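PDB 7AE5: phenolic acid decarboxylase from Sedimentibacter hydroxybenzoicus, which catalyses the reversible, non-oxidative decarboxylation of 4-hydroxybenzoate and 3,4-dihydroxybenzoate as an oxygen-sensitive UbiD-family enzyme that uses prenylated FMN and manganese. Local coordinates for residues E16-L21 with L80-S85; N135-G140 with G281-A286. All blocks are in the same frame, centred on the assembly; numbering follows the deposited sequence.

How the contacts relate
Contact 1 closes within the N-terminal family region before contact 2 opens in the Rift-related, flavin-binding region, so the two follow each other along the chain. Their centres lie 32 Å apart and their nearest atoms about 21 Å, and they do not touch. Contact 1 is a surface ion pair between a helix end and a turn, away from the cofactor and metal sites. Contact 2 is buried and close to the probable active site: the side chain of Tyr-283 is about 7 Å from that of Glu-278, the predicted proton donor, and the side chain of Asp-138 about 8 Å from that of Arg-168, predicted to bind prenylated FMN.

Contact 1: residues E16-L21 with L80-S85; sequences EQEGQL and LDKNTS
The Schellman motif that ends helix 8-17 presents the carbonyl of Glu-18 to Lys-82, which comes from the type I turn 81-84 between helices 71-77 and 86-96. Gly-19 makes the motif possible. Its phi is positive (81°), where a side chain would jam against the preceding carbonyl O, and its N returns to Glu-16 O at 3.2 Å. Lys-82 NZ donates to Glu-18 O at 3.2 Å, only moderately tilted from the carbonyl plane. The same ammonium faces Glu-18 OE2 at 3.5 Å, a rather long salt bridge, so backbone and side chain of one residue share one positive charge. An ammonium suits a helix C-terminus, whose carbonyls probably carry a slight negative potential that adds to the charge of the carboxylate.

Lysine has the length for this. Beyond CG its chain runs extended to CE and bends only at the last torsion (chi4 -130°), which turns NZ to the carbonyl. Glu-18 bends already at chi2 (-75°), bringing OE2 to the lysine, with its CB 4.1 Å from Lys-82 CD. Both side chains also touch Leu-76 of helix 71-77. A methionine in place of Lys-82 would probably leave the Glu-18 carboxylate without its opposite charge and take a donor from the carbonyl at the helix end.

The turn that carries the lysine is braced from within. The N-H of Asn-83 reaches Asp-81 OD1 from above the carboxylate plane, closing an Asx turn. Thr-84 suits the last place of the turn because its hydroxyl adds to its N-H: Thr-84 OG1 and N reach Asp-81 O from the same face of the carbonyl plane, at 2.6 and 3.1 Å.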
ATOM      1  N   GLU C  16       2.727  46.096 -28.675  1.00 69.06           N
ATOM      2  CA  GLU C  16       1.793  47.200 -28.473  1.00 70.85           C
ATOM      3  C   GLU C  16       0.741  47.245 -29.574  1.00 74.15           C
ATOM      4  O   GLU C  16      -0.421  47.582 -29.316  1.00 75.68           O
ATOM      5  CB  GLU C  16       2.549  48.526 -28.402  1.00 71.53           C
ATOM      6  CG  GLU C  16       1.660  49.724 -28.115  1.00 73.84           C
ATOM      7  CD  GLU C  16       2.448  50.989 -27.836  1.00 74.53           C
ATOM      8  OE1 GLU C  16       3.469  51.218 -28.518  1.00 74.92           O
ATOM      9  OE2 GLU C  16       2.046  51.754 -26.935  1.00 74.96           O
ATOM     10  N   GLN C  17       1.128  46.909 -30.807  1.00 85.09           N
ATOM     11  CA  GLN C  17       0.170  46.912 -31.907  1.00 88.67           C
ATOM     12  C   GLN C  17      -0.907  45.853 -31.706  1.00 88.68           C
ATOM     13  O   GLN C  17      -2.081  46.085 -32.020  1.00 91.52           O
ATOM     14  CB  GLN C  17       0.895  46.692 -33.234  1.00 90.36           C
ATOM     15  CG  GLN C  17       1.164  47.965 -34.016  1.00 93.24           C
ATOM     16  CD  GLN C  17       2.073  47.732 -35.206  1.00 94.61           C
ATOM     17  OE1 GLN C  17       2.471  46.600 -35.485  1.00 93.62           O
ATOM     18  NE2 GLN C  17       2.406  48.804 -35.918  1.00 97.18           N
ATOM     19  N   GLU C  18      -0.529  44.689 -31.181  1.00 79.14           N
ATOM     20  CA  GLU C  18      -1.473  43.607 -30.928  1.00 79.10           C
ATOM     21  C   GLU C  18      -2.214  43.764 -29.608  1.00 77.57           C
ATOM     22  O   GLU C  18      -3.003  42.883 -29.251  1.00 77.41           O
ATOM     23  CB  GLU C  18      -0.744  42.260 -30.952  1.00 77.25           C
ATOM     24  CG  GLU C  18      -0.048  41.955 -32.269  1.00 79.51           C
ATOM     25  CD  GLU C  18      -1.013  41.557 -33.367  1.00 82.89           C
ATOM     26  OE1 GLU C  18      -0.667  41.732 -34.556  1.00 85.49           O
ATOM     27  OE2 GLU C  18      -2.115  41.068 -33.045  1.00 83.49           O
ATOM     28  N   GLY C  19      -1.986  44.854 -28.879  1.00 67.96           N
ATOM     29  CA  GLY C  19      -2.647  45.055 -27.605  1.00 66.83           C
ATOM     30  C   GLY C  19      -2.025  44.321 -26.443  1.00 62.95           C
ATOM     31  O   GLY C  19      -2.716  44.045 -25.457  1.00 62.08           O
ATOM     32  N   GLN C  20      -0.735  43.995 -26.522  1.00 60.87           N
ATOM     33  CA  GLN C  20      -0.050  43.233 -25.487  1.00 58.88           C
ATOM     34  C   GLN C  20       1.031  44.052 -24.787  1.00 58.08           C
ATOM     35  O   GLN C  20       2.012  43.495 -24.288  1.00 57.76           O
ATOM     36  CB  GLN C  20       0.546  41.956 -26.078  1.00 59.72           C
ATOM     37  CG  GLN C  20      -0.489  40.906 -26.429  1.00 60.14           C
ATOM     38  CD  GLN C  20      -1.395  40.576 -25.261  1.00 58.74           C
ATOM     39  OE1 GLN C  20      -2.615  40.720 -25.347  1.00 59.15           O
ATOM     40  NE2 GLN C  20      -0.802  40.135 -24.158  1.00 57.25           N
ATOM     41  N   LEU C  21       0.863  45.371 -24.734  1.00 65.20           N
ATOM     42  CA  LEU C  21       1.830  46.230 -24.061  1.00 63.99           C
ATOM     43  C   LEU C  21       1.109  47.445 -23.496  1.00 65.01           C
ATOM     44  O   LEU C  21       0.306  48.075 -24.191  1.00 67.71           O
ATOM     45  CB  LEU C  21       2.951  46.656 -25.019  1.00 64.40           C
ATOM     46  CG  LEU C  21       4.234  47.247 -24.421  1.00 63.02           C
ATOM     47  CD1 LEU C  21       5.377  47.087 -25.402  1.00 63.33           C
ATOM     48  CD2 LEU C  21       4.070  48.718 -24.057  1.00 64.64           C
ATOM     49  N   LEU C  80       3.890  34.154 -34.664  1.00 63.22           N
ATOM     50  CA  LEU C  80       2.601  33.527 -34.905  1.00 63.61           C
ATOM     51  C   LEU C  80       1.472  34.442 -34.447  1.00 64.05           C
ATOM     52  O   LEU C  80       1.682  35.396 -33.692  1.00 63.47           O
ATOM     53  CB  LEU C  80       2.509  32.181 -34.177  1.00 61.32           C
ATOM     54  CG  LEU C  80       3.576  31.145 -34.532  1.00 60.97           C
ATOM     55  CD1 LEU C  80       3.594  30.019 -33.513  1.00 60.78           C
ATOM     56  CD2 LEU C  80       3.340  30.596 -35.932  1.00 63.13           C
ATOM     57  N   ASP C  81       0.264  34.137 -34.922  1.00 62.50           N
ATOM     58  CA  ASP C  81      -0.931  34.815 -34.438  1.00 62.99           C
ATOM     59  C   ASP C  81      -1.007  34.711 -32.920  1.00 60.38           C
ATOM     60  O   ASP C  81      -0.705  33.667 -32.337  1.00 58.31           O
ATOM     61  CB  ASP C  81      -2.180  34.210 -35.082  1.00 64.46           C
ATOM     62  CG  ASP C  81      -3.449  34.942 -34.700  1.00 65.47           C
ATOM     63  OD1 ASP C  81      -4.046  34.592 -33.660  1.00 63.86           O
ATOM     64  OD2 ASP C  81      -3.855  35.863 -35.439  1.00 68.05           O
ATOM     65  N   LYS C  82      -1.412  35.810 -32.278  1.00 62.07           N
ATOM     66  CA  LYS C  82      -1.254  35.919 -30.830  1.00 59.86           C
ATOM     67  C   LYS C  82      -2.138  34.937 -30.072  1.00 58.49           C
ATOM     68  O   LYS C  82      -1.805  34.563 -28.942  1.00 56.33           O
ATOM     69  CB  LYS C  82      -1.540  37.350 -30.376  1.00 60.85           C
ATOM     70  CG  LYS C  82      -3.009  37.733 -30.378  1.00 62.47           C
ATOM     71  CD  LYS C  82      -3.197  39.186 -29.975  1.00 63.69           C
ATOM     72  CE  LYS C  82      -4.659  39.594 -30.044  1.00 65.69           C
ATOM     73  NZ  LYS C  82      -4.842  40.853 -30.816  1.00 68.48           N
ATOM     74  N   ASN C  83      -3.248  34.501 -30.660  1.00 60.15           N
ATOM     75  CA  ASN C  83      -4.165  33.594 -29.985  1.00 59.12           C
ATOM     76  C   ASN C  83      -3.820  32.127 -30.205  1.00 57.80           C
ATOM     77  O   ASN C  83      -4.590  31.257 -29.783  1.00 57.10           O
ATOM     78  CB  ASN C  83      -5.603  33.858 -30.438  1.00 61.37           C
ATOM     79  CG  ASN C  83      -6.091  35.241 -30.050  1.00 62.71           C
ATOM     80  OD1 ASN C  83      -6.681  35.955 -30.861  1.00 65.26           O
ATOM     81  ND2 ASN C  83      -5.842  35.629 -28.803  1.00 61.18           N
ATOM     82  N   THR C  84      -2.689  31.838 -30.849  1.00 52.00           N
ATOM     83  CA  THR C  84      -2.299  30.462 -31.125  1.00 51.04           C
ATOM     84  C   THR C  84      -2.260  29.645 -29.840  1.00 49.19           C
ATOM     85  O   THR C  84      -1.629  30.040 -28.857  1.00 48.72           O
ATOM     86  CB  THR C  84      -0.932  30.430 -31.811  1.00 51.22           C
ATOM     87  OG1 THR C  84      -0.982  31.205 -33.015  1.00 53.72           O
ATOM     88  CG2 THR C  84      -0.536  29.004 -32.148  1.00 51.36           C
ATOM     89  N   SER C  85      -2.955  28.510 -29.854  1.00 43.29           N
ATOM     90  CA  SER C  85      -3.003  27.640 -28.690  1.00 42.87           C
ATOM     91  C   SER C  85      -1.600  27.189 -28.300  1.00 43.41           C
ATOM     92  O   SER C  85      -0.671  27.175 -29.113  1.00 44.38           O
ATOM     93  CB  SER C  85      -3.882  26.422 -28.968  1.00 42.95           C
ATOM     94  OG  SER C  85      -3.128  25.385 -29.569  1.00 43.94           O
TER

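Contact 2: residues N135-G140 with G281-A286; sequences NEQDGG and GSYSGA
The phenolic oxygen of Tyr-283 accepts the N-H of Gln-137 at 3.0 Å from OH to N, in a nearly straight bond (N-H...O 167°). The neighbouring N of Glu-136 is also close, but its poor angle rules out a second bond. Asn-135 CB packs against the same oxygen at 3.2 Å, so the hydroxyl lies against the first three residues of the loop.

The ring is held on two further sides. Gln-137 CB lies over one face, 3.9 Å from the ring centroid and displaced toward the hydroxyl end, a CH-pi contact. Asp-138 OD1 comes in the ring plane at the edge, 3.2 Å from Tyr-283 CE1, with the carboxylate turned 82° against the ring; an acceptor there probably profits from the slightly positive ring hydrogens.

This receiving loop is a type I turn from Asn-135 to Asp-138, closed by Asp-138 N to Asn-135 O at 3.3 Å. Aspartate suits the last position: with CG beside its own backbone N (chi1 -70°), the carboxylate folds back, and OD2 takes the N-H of Asn-135 at 3.0 Å while OD1 is left at the ring edge. Tyr-283 itself stands on a short, weakly bonded strand at about 282-283, paired antiparallel with 277-278, which carries the predicted proton donor Glu-278. Gly-281, between the two strands, has a positive phi at which a side chain would jam against the preceding carbonyl O, so glycine suits the place.

The amide of Gln-137 bends away from the tyrosine and bonds to Val-42 O and Met-44 N of the ShdD chain, whose Phe-47 meets the Tyr-283 ring edge-to-face. The buried amide of Asn-135 is likewise satisfied, ND2 donating to Leu-310 O. Leu-458 of a second copy of this subunit also packs on Tyr-283.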
ATOM      1  N   ASN C 135      11.948  41.665  -5.337  1.00 41.22           N
ATOM      2  CA  ASN C 135      11.154  41.137  -4.241  1.00 42.76           C
ATOM      3  C   ASN C 135      11.631  41.728  -2.923  1.00 44.22           C
ATOM      4  O   ASN C 135      12.752  42.231  -2.812  1.00 43.62           O
ATOM      5  CB  ASN C 135      11.201  39.605  -4.204  1.00 41.79           C
ATOM      6  CG  ASN C 135      10.137  38.973  -5.082  1.00 41.35           C
ATOM      7  OD1 ASN C 135       8.948  39.263  -4.941  1.00 42.87           O
ATOM      8  ND2 ASN C 135      10.560  38.111  -5.999  1.00 39.14           N
ATOM      9  N   GLU C 136      10.753  41.654  -1.920  1.00 60.89           N
ATOM     10  CA  GLU C 136      10.956  42.407  -0.684  1.00 62.73           C
ATOM     11  C   GLU C 136      12.246  42.009   0.021  1.00 62.15           C
ATOM     12  O   GLU C 136      12.966  42.871   0.540  1.00 62.56           O
ATOM     13  CB  GLU C 136       9.758  42.210   0.245  1.00 64.98           C
ATOM     14  CG  GLU C 136       8.884  43.442   0.409  1.00 66.19           C
ATOM     15  CD  GLU C 136       8.019  43.377   1.654  1.00 67.93           C
ATOM     16  OE1 GLU C 136       8.582  43.314   2.767  1.00 68.64           O
ATOM     17  OE2 GLU C 136       6.776  43.389   1.518  1.00 68.35           O
ATOM     18  N   GLN C 137      12.559  40.714   0.055  1.00 57.29           N
ATOM     19  CA  GLN C 137      13.676  40.206   0.841  1.00 56.43           C
ATOM     20  C   GLN C 137      14.914  39.922   0.000  1.00 53.92           C
ATOM     21  O   GLN C 137      15.827  39.231   0.467  1.00 52.70           O
ATOM     22  CB  GLN C 137      13.258  38.950   1.603  1.00 56.61           C
ATOM     23  CG  GLN C 137      12.103  39.181   2.559  1.00 58.95           C
ATOM     24  CD  GLN C 137      12.478  40.091   3.712  1.00 59.83           C
ATOM     25  OE1 GLN C 137      13.501  39.895   4.365  1.00 58.62           O
ATOM     26  NE2 GLN C 137      11.650  41.098   3.964  1.00 61.90           N
ATOM     27  N   ASP C 138      14.970  40.441  -1.221  1.00 43.82           N
ATOM     28  CA  ASP C 138      16.175  40.302  -2.021  1.00 41.50           C
ATOM     29  C   ASP C 138      17.334  41.051  -1.371  1.00 41.59           C
ATOM     30  O   ASP C 138      17.157  42.114  -0.772  1.00 43.30           O
ATOM     31  CB  ASP C 138      15.942  40.825  -3.435  1.00 40.62           C
ATOM     32  CG  ASP C 138      15.007  39.941  -4.234  1.00 39.90           C
ATOM     33  OD1 ASP C 138      14.659  38.843  -3.749  1.00 39.84           O
ATOM     34  OD2 ASP C 138      14.624  40.343  -5.352  1.00 39.45           O
ATOM     35  N   GLY C 139      18.532  40.473  -1.492  1.00 39.66           N
ATOM     36  CA  GLY C 139      19.734  41.082  -0.942  1.00 40.70           C
ATOM     37  C   GLY C 139      20.091  42.420  -1.556  1.00 41.62           C
ATOM     38  O   GLY C 139      20.753  43.232  -0.901  1.00 43.18           O
ATOM     39  N   GLY C 140      19.678  42.666  -2.788  1.00 49.27           N
ATOM     40  CA  GLY C 140      19.941  43.928  -3.439  1.00 49.73           C
ATOM     41  C   GLY C 140      19.068  44.096  -4.662  1.00 49.57           C
ATOM     42  O   GLY C 140      18.064  43.403  -4.830  1.00 49.53           O
ATOM     43  N   GLY C 281       9.188  29.431  -6.656  1.00 40.42           N
ATOM     44  CA  GLY C 281       8.371  30.410  -5.969  1.00 39.89           C
ATOM     45  C   GLY C 281       8.815  30.761  -4.571  1.00 39.45           C
ATOM     46  O   GLY C 281       8.004  31.256  -3.782  1.00 38.84           O
ATOM     47  N   SER C 282      10.081  30.531  -4.235  1.00 44.02           N
ATOM     48  CA  SER C 282      10.591  30.823  -2.905  1.00 43.41           C
ATOM     49  C   SER C 282      11.956  31.485  -3.026  1.00 44.17           C
ATOM     50  O   SER C 282      12.571  31.508  -4.095  1.00 45.20           O
ATOM     51  CB  SER C 282      10.675  29.554  -2.050  1.00 42.26           C
ATOM     52  OG  SER C 282      11.639  28.659  -2.575  1.00 42.61           O
ATOM     53  N   TYR C 283      12.427  32.030  -1.907  1.00 35.22           N
ATOM     54  CA  TYR C 283      13.721  32.693  -1.871  1.00 35.64           C
ATOM     55  C   TYR C 283      14.850  31.676  -1.790  1.00 35.66           C
ATOM     56  O   TYR C 283      14.766  30.689  -1.051  1.00 34.74           O
ATOM     57  CB  TYR C 283      13.810  33.636  -0.671  1.00 34.76           C
ATOM     58  CG  TYR C 283      13.047  34.930  -0.817  1.00 34.84           C
ATOM     59  CD1 TYR C 283      13.558  35.980  -1.573  1.00 35.54           C
ATOM     60  CD2 TYR C 283      11.826  35.112  -0.181  1.00 34.10           C
ATOM     61  CE1 TYR C 283      12.867  37.170  -1.702  1.00 35.38           C
ATOM     62  CE2 TYR C 283      11.128  36.297  -0.303  1.00 34.08           C
ATOM     63  CZ  TYR C 283      11.653  37.322  -1.066  1.00 34.64           C
ATOM     64  OH  TYR C 283      10.960  38.502  -1.187  1.00 34.45           O
ATOM     65  N   SER C 284      15.913  31.927  -2.548  1.00 44.29           N
ATOM     66  CA  SER C 284      17.149  31.188  -2.359  1.00 44.41           C
ATOM     67  C   SER C 284      17.792  31.579  -1.031  1.00 43.45           C
ATOM     68  O   SER C 284      17.337  32.485  -0.326  1.00 42.77           O
ATOM     69  CB  SER C 284      18.122  31.460  -3.505  1.00 45.88           C
ATOM     70  OG  SER C 284      18.925  32.594  -3.228  1.00 46.02           O
ATOM     71  N   GLY C 285      18.869  30.886  -0.694  1.00 56.94           N
ATOM     72  CA  GLY C 285      19.656  31.259   0.458  1.00 56.11           C
ATOM     73  C   GLY C 285      20.776  32.214   0.099  1.00 57.01           C
ATOM     74  O   GLY C 285      21.197  32.309  -1.053  1.00 58.34           O
ATOM     75  N   ALA C 286      21.251  32.945   1.103  1.00 48.43           N
ATOM     76  CA  ALA C 286      22.407  33.808   0.921  1.00 49.09           C
ATOM     77  C   ALA C 286      23.674  32.965   0.976  1.00 49.48           C
ATOM     78  O   ALA C 286      23.875  32.194   1.921  1.00 48.49           O
ATOM     79  CB  ALA C 286      22.436  34.901   1.988  1.00 48.03           C
TER